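Local coordinates for protein mannonate dehydratase (Streptococcus suis, PDB 3BDK) that probably catalyses the dehydration of D-mannonate to 2-dehydro-3-deoxy-D-gluconate and binds manganese, in pentose and glucuronate interconversion, at residues A[25-38]-A[340-352]. Numbering follows the deposited sequence.
With DNO (D-mannose), chain C.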
loop_
_atom_site.group_PDB
_atom_site.type_symbol
_atom_site.label_atom_id
_atom_site.label_comp_id
_atom_site.label_asym_id
_atom_site.label_seq_id
_atom_site.Cartn_x
_atom_site.Cartn_y
_atom_site.Cartn_z
ATOM N N PHE A 25 -0.959 -13.246 4.511
ATOM C CA PHE A 25 -1.894 -13.106 3.404
ATOM C C PHE A 25 -2.597 -14.435 3.148
ATOM O O PHE A 25 -1.949 -15.475 3.021
ATOM C CB PHE A 25 -1.102 -12.695 2.155
ATOM C CG PHE A 25 -1.851 -11.841 1.186
ATOM C CD1 PHE A 25 -2.378 -12.388 0.031
ATOM C CD2 PHE A 25 -1.984 -10.469 1.391
ATOM C CE1 PHE A 25 -3.054 -11.591 -0.891
ATOM C CE2 PHE A 25 -2.659 -9.665 0.466
ATOM C CZ PHE A 25 -3.189 -10.223 -0.661
ATOM N N ARG A 26 -3.917 -14.417 3.051
ATOM C CA ARG A 26 -4.649 -15.665 2.920
ATOM C C ARG A 26 -4.557 -16.216 1.513
ATOM O O ARG A 26 -4.717 -15.471 0.549
ATOM C CB ARG A 26 -6.112 -15.495 3.326
ATOM C CG ARG A 26 -6.842 -16.800 3.546
ATOM C CD ARG A 26 -8.140 -16.554 4.248
ATOM N NE ARG A 26 -8.996 -17.735 4.313
ATOM C CZ ARG A 26 -10.091 -17.801 5.065
ATOM N NH1 ARG A 26 -10.439 -16.752 5.794
ATOM N NH2 ARG A 26 -10.832 -18.909 5.089
ATOM N N TRP A 27 -4.290 -17.516 1.403
ATOM C CA TRP A 27 -4.284 -18.201 0.114
ATOM C C TRP A 27 -5.198 -19.432 0.168
ATOM O O TRP A 27 -5.069 -20.279 1.049
ATOM C CB TRP A 27 -2.848 -18.561 -0.303
ATOM C CG TRP A 27 -2.744 -19.186 -1.681
ATOM C CD1 TRP A 27 -2.999 -18.583 -2.890
ATOM C CD2 TRP A 27 -2.361 -20.535 -1.984
ATOM N NE1 TRP A 27 -2.799 -19.476 -3.919
ATOM C CE2 TRP A 27 -2.410 -20.678 -3.397
ATOM C CE3 TRP A 27 -1.981 -21.638 -1.197
ATOM C CZ2 TRP A 27 -2.097 -21.872 -4.038
ATOM C CZ3 TRP A 27 -1.673 -22.834 -1.837
ATOM C CH2 TRP A 27 -1.734 -22.940 -3.248
ATOM N N TYR A 28 -6.125 -19.516 -0.778
ATOM C CA TYR A 28 -7.152 -20.565 -0.772
ATOM C C TYR A 28 -6.761 -21.898 -1.438
ATOM O O TYR A 28 -7.632 -22.656 -1.896
ATOM C CB TYR A 28 -8.474 -20.020 -1.349
ATOM C CG TYR A 28 -9.243 -19.214 -0.331
ATOM C CD1 TYR A 28 -8.866 -17.903 -0.018
ATOM C CD2 TYR A 28 -10.330 -19.770 0.347
ATOM C CE1 TYR A 28 -9.564 -17.164 0.940
ATOM C CE2 TYR A 28 -11.032 -19.040 1.302
ATOM C CZ TYR A 28 -10.645 -17.738 1.598
ATOM O OH TYR A 28 -11.343 -17.014 2.549
ATOM N N GLY A 29 -5.465 -22.194 -1.471
ATOM C CA GLY A 29 -4.995 -23.437 -2.070
ATOM C C GLY A 29 -4.831 -23.377 -3.577
ATOM O O GLY A 29 -5.125 -22.356 -4.216
ATOM N N LYS A 30 -4.340 -24.481 -4.138
ATOM C CA LYS A 30 -4.130 -24.651 -5.585
ATOM C C LYS A 30 -5.241 -23.986 -6.419
ATOM O O LYS A 30 -4.983 -23.465 -7.509
ATOM C CB LYS A 30 -4.037 -26.151 -5.915
ATOM C CG LYS A 30 -3.193 -26.535 -7.148
ATOM C CD LYS A 30 -3.321 -28.046 -7.454
ATOM C CE LYS A 30 -2.095 -28.612 -8.205
ATOM N NZ LYS A 30 -2.185 -30.089 -8.506
ATOM N N LYS A 31 -6.463 -23.985 -5.883
ATOM C CA LYS A 31 -7.638 -23.451 -6.585
ATOM C C LYS A 31 -7.788 -21.917 -6.551
ATOM O O LYS A 31 -8.621 -21.366 -7.277
ATOM C CB LYS A 31 -8.918 -24.134 -6.086
ATOM C CG LYS A 31 -9.227 -23.938 -4.600
ATOM C CD LYS A 31 -10.739 -23.971 -4.362
ATOM C CE LYS A 31 -11.093 -24.112 -2.884
ATOM N NZ LYS A 31 -12.506 -24.578 -2.704
ATOM N N ASP A 32 -6.987 -21.242 -5.724
ATOM C CA ASP A 32 -7.031 -19.772 -5.595
ATOM C C ASP A 32 -6.567 -19.071 -6.888
ATOM O O ASP A 32 -5.452 -19.320 -7.358
ATOM C CB ASP A 32 -6.193 -19.308 -4.381
ATOM C CG ASP A 32 -6.590 -17.909 -3.862
ATOM O OD1 ASP A 32 -7.310 -17.165 -4.564
ATOM O OD2 ASP A 32 -6.172 -17.549 -2.734
ATOM N N PRO A 33 -7.428 -18.209 -7.477
ATOM C CA PRO A 33 -7.078 -17.461 -8.693
ATOM C C PRO A 33 -5.983 -16.468 -8.413
ATOM O O PRO A 33 -5.446 -15.860 -9.332
ATOM C CB PRO A 33 -8.372 -16.724 -9.046
ATOM C CG PRO A 33 -9.116 -16.636 -7.754
ATOM C CD PRO A 33 -8.804 -17.910 -7.036
ATOM N N VAL A 34 -5.691 -16.293 -7.134
ATOM C CA VAL A 34 -4.517 -15.584 -6.672
ATOM C C VAL A 34 -3.458 -16.646 -6.478
ATOM O O VAL A 34 -3.734 -17.692 -5.891
ATOM C CB VAL A 34 -4.786 -14.856 -5.332
ATOM C CG1 VAL A 34 -3.530 -14.180 -4.797
ATOM C CG2 VAL A 34 -5.883 -13.827 -5.513
ATOM N N THR A 35 -2.255 -16.371 -6.981
ATOM C CA THR A 35 -1.114 -17.296 -6.890
ATOM C C THR A 35 -0.054 -16.803 -5.909
ATOM O O THR A 35 0.014 -15.618 -5.562
ATOM C CB THR A 35 -0.392 -17.505 -8.257
ATOM O OG1 THR A 35 0.839 -16.761 -8.268
ATOM C CG2 THR A 35 -1.278 -17.099 -9.446
ATOM N N LEU A 36 0.800 -17.728 -5.502
ATOM C CA LEU A 36 1.868 -17.435 -4.559
ATOM C C LEU A 36 2.977 -16.598 -5.212
ATOM O O LEU A 36 3.693 -15.846 -4.523
ATOM C CB LEU A 36 2.406 -18.749 -3.990
ATOM C CG LEU A 36 1.310 -19.823 -3.881
ATOM C CD1 LEU A 36 1.191 -20.668 -5.169
ATOM C CD2 LEU A 36 1.535 -20.713 -2.679
ATOM N N GLU A 37 3.109 -16.734 -6.539
ATOM C CA GLU A 37 3.998 -15.875 -7.331
ATOM C C GLU A 37 3.594 -14.444 -7.016
ATOM O O GLU A 37 4.402 -13.638 -6.538
ATOM N N GLU A 38 2.308 -14.176 -7.229
ATOM C CA GLU A 38 1.686 -12.886 -6.983
ATOM C C GLU A 38 1.788 -12.466 -5.527
ATOM O O GLU A 38 2.065 -11.303 -5.233
ATOM C CB GLU A 38 0.227 -12.923 -7.426
ATOM C CG GLU A 38 0.058 -13.278 -8.883
ATOM C CD GLU A 38 -1.393 -13.344 -9.319
ATOM O OE1 GLU A 38 -2.306 -13.243 -8.469
ATOM O OE2 GLU A 38 -1.625 -13.511 -10.533
ATOM N N THR A 340 -12.081 -12.097 -9.532
ATOM C CA THR A 340 -12.142 -12.823 -8.247
ATOM C C THR A 340 -13.471 -12.644 -7.490
ATOM O O THR A 340 -13.797 -11.532 -7.034
ATOM C CB THR A 340 -11.048 -12.308 -7.312
ATOM O OG1 THR A 340 -10.989 -10.873 -7.432
ATOM C CG2 THR A 340 -9.696 -12.928 -7.648
ATOM N N LYS A 341 -14.222 -13.734 -7.333
ATOM C CA LYS A 341 -15.591 -13.612 -6.824
ATOM C C LYS A 341 -15.776 -14.067 -5.374
ATOM O O LYS A 341 -16.817 -13.799 -4.771
ATOM C CB LYS A 341 -16.588 -14.288 -7.777
ATOM C CG LYS A 341 -17.897 -13.514 -7.960
ATOM C CD LYS A 341 -18.547 -13.801 -9.325
ATOM C CE LYS A 341 -19.834 -12.999 -9.516
ATOM N NZ LYS A 341 -19.645 -11.515 -9.340
ATOM N N THR A 342 -14.777 -14.742 -4.813
ATOM C CA THR A 342 -14.738 -14.976 -3.367
ATOM C C THR A 342 -14.787 -13.627 -2.609
ATOM O O THR A 342 -13.946 -12.758 -2.859
ATOM C CB THR A 342 -13.455 -15.724 -2.959
ATOM O OG1 THR A 342 -13.222 -16.807 -3.866
ATOM C CG2 THR A 342 -13.550 -16.246 -1.524
ATOM N N PRO A 343 -15.757 -13.460 -1.674
ATOM C CA PRO A 343 -16.031 -12.242 -0.912
ATOM C C PRO A 343 -15.103 -11.044 -1.133
ATOM O O PRO A 343 -15.265 -10.327 -2.129
ATOM C CB PRO A 343 -15.976 -12.767 0.521
ATOM C CG PRO A 343 -16.628 -14.246 0.350
ATOM C CD PRO A 343 -16.652 -14.520 -1.174
ATOM N N GLY A 344 -14.162 -10.807 -0.224
ATOM C CA GLY A 344 -13.299 -9.630 -0.339
ATOM C C GLY A 344 -11.878 -10.047 -0.599
ATOM O O GLY A 344 -10.937 -9.497 -0.028
ATOM N N TYR A 345 -11.719 -11.014 -1.488
ATOM C CA TYR A 345 -10.457 -11.720 -1.552
ATOM C C TYR A 345 -9.608 -11.564 -2.801
ATOM O O TYR A 345 -8.555 -12.193 -2.894
ATOM C CB TYR A 345 -10.648 -13.186 -1.140
ATOM C CG TYR A 345 -10.711 -13.329 0.371
ATOM C CD1 TYR A 345 -11.931 -13.388 1.036
ATOM C CD2 TYR A 345 -9.543 -13.359 1.133
ATOM C CE1 TYR A 345 -11.986 -13.496 2.411
ATOM C CE2 TYR A 345 -9.589 -13.463 2.507
ATOM C CZ TYR A 345 -10.809 -13.530 3.137
ATOM O OH TYR A 345 -10.854 -13.637 4.499
ATOM N N GLY A 346 -10.006 -10.689 -3.723
ATOM C CA GLY A 346 -9.101 -10.299 -4.805
ATOM C C GLY A 346 -7.746 -9.843 -4.283
ATOM O O GLY A 346 -7.590 -9.548 -3.086
ATOM N N LEU A 347 -6.764 -9.768 -5.179
ATOM C CA LEU A 347 -5.380 -9.535 -4.779
ATOM C C LEU A 347 -5.047 -8.072 -4.543
ATOM O O LEU A 347 -4.242 -7.746 -3.672
ATOM C CB LEU A 347 -4.431 -10.137 -5.819
ATOM C CG LEU A 347 -2.957 -9.705 -5.867
ATOM C CD1 LEU A 347 -2.146 -10.330 -4.763
ATOM C CD2 LEU A 347 -2.393 -10.086 -7.211
ATOM N N TYR A 348 -5.688 -7.189 -5.301
ATOM C CA TYR A 348 -5.254 -5.788 -5.412
ATOM C C TYR A 348 -5.386 -4.964 -4.148
ATOM O O TYR A 348 -4.374 -4.620 -3.519
ATOM C CB TYR A 348 -5.956 -5.106 -6.572
ATOM C CG TYR A 348 -5.802 -5.841 -7.883
ATOM C CD1 TYR A 348 -4.596 -6.452 -8.227
ATOM C CD2 TYR A 348 -6.849 -5.898 -8.788
ATOM C CE1 TYR A 348 -4.433 -7.112 -9.432
ATOM C CE2 TYR A 348 -6.709 -6.567 -10.007
ATOM C CZ TYR A 348 -5.488 -7.167 -10.317
ATOM O OH TYR A 348 -5.340 -7.827 -11.512
ATOM N N ASP A 349 -6.615 -4.661 -3.751
ATOM C CA ASP A 349 -6.813 -3.866 -2.523
ATOM C C ASP A 349 -6.226 -4.546 -1.284
ATOM O O ASP A 349 -5.727 -3.893 -0.377
ATOM C CB ASP A 349 -8.276 -3.502 -2.303
ATOM C CG ASP A 349 -8.432 -2.278 -1.427
ATOM O OD1 ASP A 349 -7.626 -1.330 -1.592
ATOM O OD2 ASP A 349 -9.357 -2.256 -0.573
ATOM N N ARG A 350 -6.252 -5.870 -1.273
ATOM C CA ARG A 350 -5.620 -6.615 -0.206
ATOM C C ARG A 350 -4.137 -6.227 -0.156
ATOM O O ARG A 350 -3.624 -5.811 0.885
ATOM C CB ARG A 350 -5.831 -8.093 -0.451
ATOM C CG ARG A 350 -6.339 -8.846 0.750
ATOM C CD ARG A 350 -7.468 -9.840 0.403
ATOM N NE ARG A 350 -7.176 -10.780 -0.690
ATOM C CZ ARG A 350 -6.352 -11.828 -0.605
ATOM N NH1 ARG A 350 -5.684 -12.077 0.513
ATOM N NH2 ARG A 350 -6.181 -12.624 -1.649
ATOM N N ALA A 351 -3.454 -6.290 -1.293
ATOM C CA ALA A 351 -2.030 -5.876 -1.335
ATOM C C ALA A 351 -1.819 -4.398 -0.987
ATOM O O ALA A 351 -0.956 -4.081 -0.149
ATOM C CB ALA A 351 -1.407 -6.225 -2.651
ATOM N N LEU A 352 -2.624 -3.504 -1.579
ATOM C CA LEU A 352 -2.564 -2.068 -1.233
ATOM C C LEU A 352 -2.659 -1.827 0.273
ATOM O O LEU A 352 -1.976 -0.939 0.812
ATOM C CB LEU A 352 -3.607 -1.225 -1.990
ATOM C CG LEU A 352 -3.440 -1.047 -3.511
ATOM C CD1 LEU A 352 -4.613 -0.328 -4.102
ATOM C CD2 LEU A 352 -2.170 -0.308 -3.891
HETATM C C1 DNO C . -15.294 -13.486 6.832
HETATM C C2 DNO C . -13.895 -13.853 6.309
HETATM C C3 DNO C . -13.834 -15.158 5.454
HETATM C C4 DNO C . -14.356 -16.524 6.009
HETATM C C5 DNO C . -14.111 -16.891 7.504
HETATM C C6 DNO C . -14.035 -18.415 7.655
HETATM O O1 DNO C . -15.502 -12.382 7.339
HETATM O O2 DNO C . -12.946 -13.877 7.391
HETATM O O3 DNO C . -12.482 -15.366 5.056
HETATM O O4 DNO C . -15.740 -16.677 5.667
HETATM O O5 DNO C . -12.904 -16.330 8.046
HETATM O O6 DNO C . -15.311 -18.915 8.064
#
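Residues 25-34 run beside residues 340-350, closest at Val34 and Leu347, whose CA atoms are 6.4 Å apart. At the D-mannose pocket, which Arg26, Tyr28 and Tyr345 help line, Tyr28 and Tyr345 form a T-shaped pair. The edge of Tyr28 points at the face of Tyr345, with planes at 73° and centroids 5.2 Å apart. Both hydroxyls reach O3 of the bound D-mannose, Tyr28 OH at 3.2 Å. The extended chain of Arg26, with CG anti to the backbone N (chi1 -166°), carries NH1 to a weak bond with sugar O5. Further in, the Arg350 guanidinium is sandwiched. Phe25 lies over one face, its plane turned 26° from the guanidinium, and Tyr345 over the other. Bends at chi2 and chi3 fold Arg350 back, and it grips two carbonyls of the loop that precedes its helix: NH2 bonds Tyr345 O (2.7 Å) and NE bonds Gly346 O (2.7 Å). Val34 CG2 packs on Leu347 CB at 4.0 Å, and Leu347 CD2 touches Glu38 OE1. The contact joins the starts of helices 36-40 and 348-368 in the TIM barrel. The Trp27 backbone hydrogen-bonds to Val49 of strand 47-50, His331 meets the Tyr345 ring, and Trp336 of the second subunit packs on Leu347.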